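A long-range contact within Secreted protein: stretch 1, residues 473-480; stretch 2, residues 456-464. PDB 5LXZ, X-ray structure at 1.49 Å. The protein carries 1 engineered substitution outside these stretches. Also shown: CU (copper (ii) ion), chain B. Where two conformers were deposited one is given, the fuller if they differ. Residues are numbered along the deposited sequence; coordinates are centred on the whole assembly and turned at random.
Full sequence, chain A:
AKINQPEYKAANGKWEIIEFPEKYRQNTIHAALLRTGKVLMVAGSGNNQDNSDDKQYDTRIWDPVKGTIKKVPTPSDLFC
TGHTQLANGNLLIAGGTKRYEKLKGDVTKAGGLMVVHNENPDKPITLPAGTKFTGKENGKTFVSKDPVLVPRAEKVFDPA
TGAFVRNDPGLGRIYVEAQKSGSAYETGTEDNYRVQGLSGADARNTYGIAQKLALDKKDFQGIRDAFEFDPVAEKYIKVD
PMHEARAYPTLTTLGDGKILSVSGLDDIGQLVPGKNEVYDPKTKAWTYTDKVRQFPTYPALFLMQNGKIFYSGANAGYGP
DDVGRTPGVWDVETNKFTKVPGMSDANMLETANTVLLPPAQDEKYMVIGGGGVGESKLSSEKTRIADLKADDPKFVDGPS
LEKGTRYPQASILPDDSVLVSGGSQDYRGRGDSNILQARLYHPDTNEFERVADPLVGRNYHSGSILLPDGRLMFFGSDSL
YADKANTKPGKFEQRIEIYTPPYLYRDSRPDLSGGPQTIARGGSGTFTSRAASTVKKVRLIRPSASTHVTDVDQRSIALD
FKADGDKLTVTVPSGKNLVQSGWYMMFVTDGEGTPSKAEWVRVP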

# COMPACT_ATOMS: atom_id res chain seq x y z
N MET A 473 7.89 10.62 -9.96
CA MET A 473 8.59 10.92 -8.72
C MET A 473 8.67 9.66 -7.89
O MET A 473 7.67 8.93 -7.76
CB MET A 473 7.88 12.02 -7.95
CG MET A 473 8.60 12.47 -6.72
SD MET A 473 8.24 11.52 -5.24
CE MET A 473 6.61 12.17 -4.87
N PHE A 474 9.84 9.43 -7.31
CA PHE A 474 10.10 8.31 -6.43
C PHE A 474 10.51 8.83 -5.08
O PHE A 474 11.25 9.81 -4.95
CB PHE A 474 11.22 7.44 -7.02
CG PHE A 474 10.75 6.54 -8.12
CD1 PHE A 474 10.43 7.07 -9.39
CD2 PHE A 474 10.63 5.16 -7.94
CE1 PHE A 474 9.98 6.24 -10.43
CE2 PHE A 474 10.21 4.36 -8.98
CZ PHE A 474 9.85 4.88 -10.21
N PHE A 475 10.01 8.19 -4.01
CA PHE A 475 10.26 8.66 -2.65
C PHE A 475 10.50 7.53 -1.69
O PHE A 475 10.17 6.37 -1.97
CB PHE A 475 9.07 9.49 -2.14
CG PHE A 475 7.81 8.69 -2.01
CD1 PHE A 475 7.52 8.01 -0.81
CD2 PHE A 475 6.91 8.59 -3.05
CE1 PHE A 475 6.36 7.26 -0.67
CE2 PHE A 475 5.75 7.82 -2.90
CZ PHE A 475 5.49 7.16 -1.71
N GLY A 476 11.01 7.87 -0.52
CA GLY A 476 11.08 6.98 0.60
C GLY A 476 12.28 6.08 0.62
O GLY A 476 13.24 6.31 -0.11
N SER A 477 12.19 5.10 1.53
CA SER A 477 13.07 3.94 1.75
C SER A 477 13.61 3.92 3.14
O SER A 477 14.33 4.85 3.57
CB SER A 477 14.23 3.81 0.78
OG SER A 477 14.72 2.48 0.90
N ASP A 478 13.32 2.84 3.85
CA ASP A 478 13.55 2.75 5.27
C ASP A 478 14.30 1.50 5.62
O ASP A 478 13.77 0.56 6.21
CB ASP A 478 12.16 2.80 5.93
CG ASP A 478 12.16 3.18 7.39
OD1 ASP A 478 13.24 3.35 8.02
OD2 ASP A 478 11.04 3.39 7.94
N SER A 479 15.58 1.48 5.26
CA SER A 479 16.41 0.34 5.56
C SER A 479 16.55 0.09 7.05
O SER A 479 16.65 1.06 7.83
CB SER A 479 17.81 0.55 5.02
OG SER A 479 17.86 0.65 3.61
N LEU A 480 16.59 -1.18 7.42
CA LEU A 480 16.74 -1.52 8.84
C LEU A 480 18.14 -1.21 9.34
O LEU A 480 18.29 -0.77 10.47
CB LEU A 480 16.38 -2.97 9.09
CG LEU A 480 16.43 -3.47 10.55
CD1 LEU A 480 15.56 -2.65 11.46
CD2 LEU A 480 16.05 -4.92 10.54
CU CU B . 5.09 0.92 7.56
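Stretch 2 (456-464) VGRNYHSGS

Stretch 2 approaches stretch 1 as a loop, residues 456-461, and then joins it as a β-strand. Strand 462-464 runs antiparallel to strand 473-476, with an angle of 168° between their N-to-C directions and a closest approach of 4.7 Å between axes. The register pairs Phe474 with Ser464, Phe475 with Gly463 and Gly476 with Ser462. At the hydrogen-bonded pair, Phe475 N donates to Gly463 O at 3.1 Å and Gly463 N donates to Phe475 O at 3.0 Å. Beyond the strands the backbones stay together: Ser477 N bonds to His461 O at 2.9 Å, and Asp478 N makes a weak hydrogen bond of 2.8 Å to Tyr460 O.

The two phenylalanines project from opposite faces of the sheet, and each turns its ring back over the partner strand. Phe474, with chi1 in m, lays its ring against Ser464 on the face they share; Ser464 CB stands 3.6 Å from the centroid of the Phe474 ring, almost along the ring normal. The same aromatic side chain meets Arg458, whose NE comes within 3.3 Å of Phe474 CD2, while Phe474 CB lies over one face of the guanidinium. Phe475 adopts p, which folds its ring across Gly463, so that Gly463 CA lies 3.8 Å from the Phe475 ring centroid. The fully extended glycine leaves room for this: an ideal CB on Gly463 would fall 2.4 Å from Phe475 CZ, a clash.

Gly476 is constrained in a comparable way. Its phi is positive, at 85°, and its CA packs 3.2 Å from His461 O, so a CB there would point toward stretch 2 and come within 2.1 Å of His461 O.

Arg458 begins with CA-to-CB sideways, but its m, t, m conformation brings the far end nearer to stretch 1. Its CD lies 3.5 Å from Phe475 O, and its head is linked to the backbone through water 1, which accepts from Arg458 NH2 at 3.1 Å and donates to Gly476 O at 2.9 Å.

Ser477 has chi1 in t, which places its hydroxyl to accept a hydrogen bond from Asn459 N, with 2.8 Å between Asn459 N and Ser477 OG. Asn459, in p, serves its own loop through OD1, which accepts from Tyr460 N at 2.7 Å, while Asn459 ND2 reaches within 3.0 Å of Ser479 OG. Ser462, in m, turns its hydroxyl back so that Ser462 OG donates to Asn459 O at 2.8 Å, bracing the turn that leads into the strand.

His461 has positive phi and psi, 63° and 45°, and directs its CB toward stretch 1. With chi1 in m, its ring presents ND1 to Asp478, whose t rotamer brings the carboxylate to the ring edge; His461 ND1 donates to Asp478 OD2 at 2.7 Å. On the same imidazole, His461 NE2 binds the copper ion at 2.0 Å, so the carboxylate of stretch 1 helps hold this metal ligand in its orientation.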

# COMPACT_ATOMS: atom_id res chain seq x y z
N VAL A 456 18.98 6.05 -6.39
CA VAL A 456 18.79 5.87 -4.97
C VAL A 456 18.05 4.54 -4.75
O VAL A 456 17.04 4.28 -5.41
CB VAL A 456 17.92 7.02 -4.41
CG1 VAL A 456 17.58 6.83 -2.93
CG2 VAL A 456 18.62 8.34 -4.61
N GLY A 457 18.51 3.76 -3.78
CA GLY A 457 17.87 2.52 -3.40
C GLY A 457 16.58 2.76 -2.66
O GLY A 457 16.48 3.66 -1.83
N ARG A 458 15.57 1.96 -2.98
CA ARG A 458 14.21 2.10 -2.39
C ARG A 458 13.68 0.73 -1.97
O ARG A 458 13.43 -0.11 -2.82
CB ARG A 458 13.27 2.80 -3.38
CG ARG A 458 13.36 4.35 -3.31
CD ARG A 458 12.45 5.05 -4.26
NE ARG A 458 12.95 4.91 -5.61
CZ ARG A 458 13.88 5.69 -6.14
NH1 ARG A 458 14.23 5.46 -7.39
NH2 ARG A 458 14.46 6.68 -5.45
N ASN A 459 13.52 0.51 -0.66
CA ASN A 459 12.99 -0.75 -0.13
C ASN A 459 11.69 -0.44 0.60
O ASN A 459 10.80 0.14 -0.02
CB ASN A 459 14.06 -1.63 0.57
CG ASN A 459 14.67 -1.01 1.84
OD1 ASN A 459 14.06 -1.02 2.92
ND2 ASN A 459 15.90 -0.50 1.71
N TYR A 460 11.58 -0.83 1.86
CA TYR A 460 10.40 -0.55 2.71
C TYR A 460 10.11 0.92 2.76
O TYR A 460 11.02 1.75 2.73
CB TYR A 460 10.77 -1.05 4.10
CG TYR A 460 9.73 -1.03 5.16
CD1 TYR A 460 8.51 -1.60 4.92
CD2 TYR A 460 10.02 -0.52 6.41
CE1 TYR A 460 7.56 -1.65 5.92
CE2 TYR A 460 9.05 -0.55 7.42
CZ TYR A 460 7.85 -1.12 7.14
OH TYR A 460 6.88 -1.17 8.13
N HIS A 461 8.82 1.28 2.79
CA HIS A 461 8.41 2.68 2.94
C HIS A 461 8.86 3.55 1.79
O HIS A 461 9.32 4.68 2.02
CB HIS A 461 8.89 3.26 4.27
CG HIS A 461 8.15 2.74 5.46
ND1 HIS A 461 8.62 2.88 6.74
CD2 HIS A 461 6.94 2.14 5.57
CE1 HIS A 461 7.76 2.37 7.59
NE2 HIS A 461 6.72 1.92 6.91
N SER A 462 8.66 3.05 0.57
CA SER A 462 8.95 3.77 -0.67
C SER A 462 7.71 3.88 -1.50
O SER A 462 6.60 3.38 -1.12
CB SER A 462 10.04 3.06 -1.47
OG SER A 462 11.19 2.85 -0.70
N GLY A 463 7.83 4.57 -2.65
CA GLY A 463 6.74 4.56 -3.60
C GLY A 463 7.07 5.37 -4.82
O GLY A 463 8.17 5.91 -4.92
N SER A 464 6.10 5.46 -5.73
CA SER A 464 6.29 6.18 -6.98
C SER A 464 4.98 6.75 -7.46
O SER A 464 3.90 6.17 -7.22
CB SER A 464 6.94 5.32 -8.05
OG SER A 464 6.12 4.23 -8.45
O HOH W 1 13.81 7.76 -2.57
O HOH W 2 5.69 0.79 9.66